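Local coordinates for protein WZI (Escherichia coli, PDB 2YNK) that acts as an outer-membrane lectin, a carbohydrate-binding beta-barrel that underpins the assembly of group 1 capsules on the cell surface, at residues Ile233-Arg241 with His346-Gln354. Numbering follows the deposited sequence.
Sequences IMQWGGKGR and HIYKDGYYQ
Tyr348 reaches across to the end of strand 226-236 with its ring laid against the side chain of Gln235, and the pair illustrates how one aromatic side chain can use both faces and its hydroxyl at once. With CG anti to the backbone N (chi1 -157°) and the rest of the chain extended, Gln235 runs antiparallel to the tyrosine side chain. CG sits over one ring face, 4.0 Å from the Tyr348 centroid in a CH-pi contact, and the amide, nearly parallel to the ring at 10°, is displaced toward Tyr348 CB, which Gln235 CD approaches to 3.7 Å. The opposite face of the same ring is covered by its neighbour Ile347 through CG2. At the far end Tyr348 OH donates to Gly237 O at 2.6 Å, in the carbonyl plane and on a lone pair.

The contact joins two parts of an antiparallel 18-stranded outer-membrane barrel: strand 226-236 with the turn that follows it, and the long connection between strands 322-331 and 368-377. In that connection, a type I turn from Tyr348 to Gly351 carries the chain on to Tyr352.

Arg241, bent back at chi2 and chi3, approaches the tyrosine from the other direction with its guanidinium 77° from the ring plane; NE gives Tyr348 OH a weak, long bond of 3.4 Å. Ile347 CG2 also rests over one face of this guanidinium, 3.5 Å from Arg241 NH1. Further back along the same barrel strand, Ile233 meets Tyr352 at about a right angle, its CG2 3.8 Å from Tyr352 CE1, while the phenol hydroxyl is hydrogen-bonded to Ile161 O.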
ATOM      1  N   ILE A 233       7.452 -12.329   6.713  1.00 65.28           N
ATOM      2  CA  ILE A 233       7.585 -11.379   7.820  1.00 62.63           C
ATOM      3  C   ILE A 233       7.746 -12.155   9.113  1.00 62.58           C
ATOM      4  O   ILE A 233       7.029 -13.132   9.336  1.00 62.79           O
ATOM      5  CB  ILE A 233       6.320 -10.504   7.943  1.00 61.49           C
ATOM      6  CG1 ILE A 233       6.460  -9.222   7.130  1.00 61.76           C
ATOM      7  CG2 ILE A 233       6.047 -10.130   9.388  1.00 60.91           C
ATOM      8  CD1 ILE A 233       7.438  -8.232   7.720  1.00 60.22           C
HETATM    9  N   MSE A 234       8.672 -11.740   9.969  1.00 63.04           N
HETATM   10  CA  MSE A 234       8.707 -12.299  11.320  1.00 65.08           C
HETATM   11  C   MSE A 234       8.637 -11.216  12.366  1.00 60.49           C
HETATM   12  O   MSE A 234       9.309 -10.190  12.281  1.00 59.05           O
HETATM   13  CB  MSE A 234       9.883 -13.243  11.561  1.00 72.28           C
HETATM   14  CG  MSE A 234      11.227 -12.638  11.214  1.00 79.84           C
HETATM   15 SE   MSE A 234      12.645 -13.788  11.955  1.00 98.08          SE
HETATM   16  CE  MSE A 234      13.929 -13.427  10.491  1.00 91.92           C
ATOM     17  N   GLN A 235       7.790 -11.449  13.361  1.00 57.65           N
ATOM     18  CA  GLN A 235       7.670 -10.577  14.523  1.00 54.76           C
ATOM     19  C   GLN A 235       8.620 -11.132  15.579  1.00 52.15           C
ATOM     20  O   GLN A 235       8.450 -12.258  16.030  1.00 53.29           O
ATOM     21  CB  GLN A 235       6.225 -10.584  15.011  1.00 54.66           C
ATOM     22  CG  GLN A 235       5.807  -9.379  15.828  1.00 54.84           C
ATOM     23  CD  GLN A 235       4.302  -9.306  16.029  1.00 56.19           C
ATOM     24  OE1 GLN A 235       3.775  -8.294  16.509  1.00 58.16           O
ATOM     25  NE2 GLN A 235       3.598 -10.376  15.664  1.00 56.43           N
ATOM     26  N   TRP A 236       9.618 -10.346  15.965  1.00 49.35           N
ATOM     27  CA  TRP A 236      10.787 -10.874  16.659  1.00 48.15           C
ATOM     28  C   TRP A 236      11.373  -9.837  17.588  1.00 47.72           C
ATOM     29  O   TRP A 236      11.163  -8.644  17.402  1.00 48.91           O
ATOM     30  CB  TRP A 236      11.795 -11.332  15.603  1.00 48.26           C
ATOM     31  CG  TRP A 236      13.118 -11.829  16.129  1.00 48.15           C
ATOM     32  CD1 TRP A 236      13.449 -13.119  16.524  1.00 48.30           C
ATOM     33  CD2 TRP A 236      14.340 -11.050  16.316  1.00 48.72           C
ATOM     34  NE1 TRP A 236      14.750 -13.183  16.943  1.00 48.88           N
ATOM     35  CE2 TRP A 236      15.337 -11.975  16.845  1.00 49.36           C
ATOM     36  CE3 TRP A 236      14.690  -9.722  16.111  1.00 49.66           C
ATOM     37  CZ2 TRP A 236      16.620 -11.567  17.150  1.00 52.05           C
ATOM     38  CZ3 TRP A 236      15.991  -9.318  16.421  1.00 51.00           C
ATOM     39  CH2 TRP A 236      16.934 -10.218  16.928  1.00 52.47           C
ATOM     40  N   GLY A 237      12.087 -10.274  18.620  1.00 47.65           N
ATOM     41  CA  GLY A 237      12.690  -9.340  19.577  1.00 48.82           C
ATOM     42  C   GLY A 237      11.699  -8.686  20.543  1.00 48.78           C
ATOM     43  O   GLY A 237      10.510  -9.038  20.565  1.00 47.58           O
ATOM     44  N   GLY A 238      12.201  -7.736  21.335  1.00 49.18           N
ATOM     45  CA  GLY A 238      11.412  -7.031  22.356  1.00 51.03           C
ATOM     46  C   GLY A 238      11.940  -7.261  23.764  1.00 52.39           C
ATOM     47  O   GLY A 238      12.892  -8.011  23.961  1.00 52.47           O
ATOM     48  N   LYS A 239      11.332  -6.618  24.753  1.00 54.99           N
ATOM     49  CA  LYS A 239      11.728  -6.849  26.146  1.00 58.29           C
ATOM     50  C   LYS A 239      11.351  -8.265  26.614  1.00 56.97           C
ATOM     51  O   LYS A 239      10.213  -8.712  26.453  1.00 55.78           O
ATOM     52  CB  LYS A 239      11.152  -5.777  27.083  1.00 62.16           C
ATOM     53  CG  LYS A 239      11.808  -4.420  26.873  1.00 65.55           C
ATOM     54  CD  LYS A 239      11.552  -3.425  28.003  1.00 69.86           C
ATOM     55  CE  LYS A 239      12.054  -2.040  27.597  1.00 72.12           C
ATOM     56  NZ  LYS A 239      11.922  -1.004  28.654  1.00 76.82           N
ATOM     57  N   GLY A 240      12.334  -8.968  27.171  1.00 57.10           N
ATOM     58  CA  GLY A 240      12.148 -10.336  27.632  1.00 57.89           C
ATOM     59  C   GLY A 240      12.139 -11.333  26.495  1.00 57.07           C
ATOM     60  O   GLY A 240      11.627 -12.446  26.632  1.00 56.85           O
ATOM     61  N   ARG A 241      12.723 -10.941  25.367  1.00 57.92           N
ATOM     62  CA  ARG A 241      12.732 -11.787  24.182  1.00 56.51           C
ATOM     63  C   ARG A 241      14.156 -12.090  23.758  1.00 56.00           C
ATOM     64  O   ARG A 241      15.061 -11.301  24.007  1.00 57.82           O
ATOM     65  CB  ARG A 241      11.972 -11.108  23.050  1.00 56.03           C
ATOM     66  CG  ARG A 241      10.497 -10.843  23.354  1.00 56.68           C
ATOM     67  CD  ARG A 241       9.700 -12.126  23.487  1.00 56.68           C
ATOM     68  NE  ARG A 241       9.923 -12.975  22.325  1.00 56.57           N
ATOM     69  CZ  ARG A 241       9.820 -14.299  22.309  1.00 57.30           C
ATOM     70  NH1 ARG A 241       9.473 -14.979  23.399  1.00 58.97           N
ATOM     71  NH2 ARG A 241      10.066 -14.950  21.177  1.00 57.10           N
ATOM     72  N   HIS A 346       0.452 -15.706  20.546  1.00 55.33           N
ATOM     73  CA  HIS A 346       0.442 -16.084  21.966  1.00 58.83           C
ATOM     74  C   HIS A 346       1.596 -15.509  22.748  1.00 59.31           C
ATOM     75  O   HIS A 346       1.507 -15.395  23.974  1.00 60.33           O
ATOM     76  CB  HIS A 346       0.385 -17.608  22.126  1.00 61.76           C
ATOM     77  CG  HIS A 346       1.552 -18.341  21.490  1.00 64.11           C
ATOM     78  ND1 HIS A 346       1.766 -18.352  20.157  1.00 63.47           N
ATOM     79  CD2 HIS A 346       2.565 -19.109  22.054  1.00 65.41           C
ATOM     80  CE1 HIS A 346       2.861 -19.080  19.884  1.00 62.78           C
ATOM     81  NE2 HIS A 346       3.351 -19.545  21.042  1.00 64.87           N
ATOM     82  N   ILE A 347       2.690 -15.165  22.063  1.00 58.01           N
ATOM     83  CA  ILE A 347       3.771 -14.373  22.674  1.00 57.14           C
ATOM     84  C   ILE A 347       3.486 -12.897  22.422  1.00 55.57           C
ATOM     85  O   ILE A 347       3.279 -12.125  23.350  1.00 58.37           O
ATOM     86  CB  ILE A 347       5.171 -14.750  22.126  1.00 56.12           C
ATOM     87  CG1 ILE A 347       5.542 -16.188  22.503  1.00 57.83           C
ATOM     88  CG2 ILE A 347       6.235 -13.803  22.654  1.00 55.27           C
ATOM     89  CD1 ILE A 347       5.300 -16.538  23.963  1.00 60.13           C
ATOM     90  N   TYR A 348       3.461 -12.517  21.154  1.00 53.28           N
ATOM     91  CA  TYR A 348       3.112 -11.159  20.764  1.00 52.15           C
ATOM     92  C   TYR A 348       1.596 -11.027  20.855  1.00 52.51           C
ATOM     93  O   TYR A 348       0.874 -11.249  19.891  1.00 53.24           O
ATOM     94  CB  TYR A 348       3.690 -10.841  19.368  1.00 48.39           C
ATOM     95  CG  TYR A 348       5.206 -10.906  19.377  1.00 45.82           C
ATOM     96  CD1 TYR A 348       5.960  -9.814  19.764  1.00 44.75           C
ATOM     97  CD2 TYR A 348       5.876 -12.081  19.062  1.00 45.81           C
ATOM     98  CE1 TYR A 348       7.343  -9.870  19.803  1.00 44.25           C
ATOM     99  CE2 TYR A 348       7.262 -12.150  19.094  1.00 44.94           C
ATOM    100  CZ  TYR A 348       7.989 -11.037  19.466  1.00 44.12           C
ATOM    101  OH  TYR A 348       9.364 -11.087  19.519  1.00 43.71           O
ATOM    102  N   LYS A 349       1.128 -10.671  22.047  1.00 54.01           N
ATOM    103  CA  LYS A 349      -0.286 -10.825  22.411  1.00 53.82           C
ATOM    104  C   LYS A 349      -1.170  -9.718  21.883  1.00 51.26           C
ATOM    105  O   LYS A 349      -2.374  -9.906  21.755  1.00 49.72           O
ATOM    106  CB  LYS A 349      -0.440 -10.930  23.933  1.00 56.08           C
ATOM    107  CG  LYS A 349       0.107 -12.224  24.526  1.00 57.02           C
ATOM    108  CD  LYS A 349      -0.146 -12.264  26.022  1.00 59.15           C
ATOM    109  CE  LYS A 349       0.350 -13.545  26.667  1.00 60.50           C
ATOM    110  NZ  LYS A 349      -0.375 -13.761  27.952  1.00 64.28           N
ATOM    111  N   ASP A 350      -0.576  -8.565  21.580  1.00 51.76           N
ATOM    112  CA  ASP A 350      -1.298  -7.468  20.922  1.00 51.73           C
ATOM    113  C   ASP A 350      -1.586  -7.824  19.453  1.00 51.86           C
ATOM    114  O   ASP A 350      -2.228  -7.052  18.743  1.00 53.56           O
ATOM    115  CB  ASP A 350      -0.480  -6.171  20.954  1.00 52.20           C
ATOM    116  CG  ASP A 350      -0.527  -5.431  22.292  1.00 54.09           C
ATOM    117  OD1 ASP A 350      -1.121  -5.910  23.288  1.00 53.05           O
ATOM    118  OD2 ASP A 350       0.067  -4.321  22.318  1.00 57.49           O
ATOM    119  N   GLY A 351      -1.081  -8.965  18.986  1.00 51.20           N
ATOM    120  CA  GLY A 351      -1.387  -9.449  17.649  1.00 50.18           C
ATOM    121  C   GLY A 351      -0.550  -8.741  16.612  1.00 48.42           C
ATOM    122  O   GLY A 351       0.388  -8.036  16.957  1.00 47.54           O
ATOM    123  N   TYR A 352      -0.901  -8.933  15.340  1.00 49.07           N
ATOM    124  CA  TYR A 352      -0.183  -8.337  14.202  1.00 46.59           C
ATOM    125  C   TYR A 352      -0.776  -6.940  13.933  1.00 46.80           C
ATOM    126  O   TYR A 352      -1.372  -6.682  12.876  1.00 46.34           O
ATOM    127  CB  TYR A 352      -0.292  -9.264  12.987  1.00 46.19           C
ATOM    128  CG  TYR A 352       0.629  -8.931  11.822  1.00 46.59           C
ATOM    129  CD1 TYR A 352       2.012  -8.935  11.979  1.00 47.67           C
ATOM    130  CD2 TYR A 352       0.115  -8.646  10.558  1.00 45.26           C
ATOM    131  CE1 TYR A 352       2.858  -8.635  10.924  1.00 46.90           C
ATOM    132  CE2 TYR A 352       0.950  -8.348   9.493  1.00 46.12           C
ATOM    133  CZ  TYR A 352       2.321  -8.343   9.680  1.00 47.14           C
ATOM    134  OH  TYR A 352       3.164  -8.050   8.636  1.00 45.66           O
ATOM    135  N   TYR A 353      -0.636  -6.067  14.940  1.00 46.07           N
ATOM    136  CA  TYR A 353      -1.195  -4.713  14.943  1.00 43.84           C
ATOM    137  C   TYR A 353      -0.254  -3.753  15.663  1.00 44.68           C
ATOM    138  O   TYR A 353       0.290  -4.097  16.712  1.00 43.52           O
ATOM    139  CB  TYR A 353      -2.517  -4.655  15.709  1.00 41.83           C
ATOM    140  CG  TYR A 353      -3.625  -5.518  15.180  1.00 40.63           C
ATOM    141  CD1 TYR A 353      -3.642  -6.879  15.428  1.00 41.59           C
ATOM    142  CD2 TYR A 353      -4.682  -4.971  14.480  1.00 40.35           C
ATOM    143  CE1 TYR A 353      -4.670  -7.686  14.972  1.00 41.54           C
ATOM    144  CE2 TYR A 353      -5.720  -5.764  14.013  1.00 41.19           C
ATOM    145  CZ  TYR A 353      -5.708  -7.127  14.267  1.00 41.67           C
ATOM    146  OH  TYR A 353      -6.716  -7.939  13.805  1.00 42.60           O
ATOM    147  N   GLN A 354      -0.086  -2.548  15.114  1.00 43.97           N
ATOM    148  CA  GLN A 354       0.577  -1.475  15.832  1.00 42.34           C
ATOM    149  C   GLN A 354      -0.465  -0.458  16.212  1.00 42.46           C
ATOM    150  O   GLN A 354      -1.223  -0.012  15.349  1.00 42.17           O
ATOM    151  CB  GLN A 354       1.622  -0.798  14.974  1.00 43.03           C
ATOM    152  CG  GLN A 354       2.404   0.251  15.737  1.00 43.37           C
ATOM    153  CD  GLN A 354       3.449   0.919  14.903  1.00 41.91           C
ATOM    154  OE1 GLN A 354       4.638   0.691  15.091  1.00 42.05           O
ATOM    155  NE2 GLN A 354       3.016   1.747  13.971  1.00 42.85           N
TER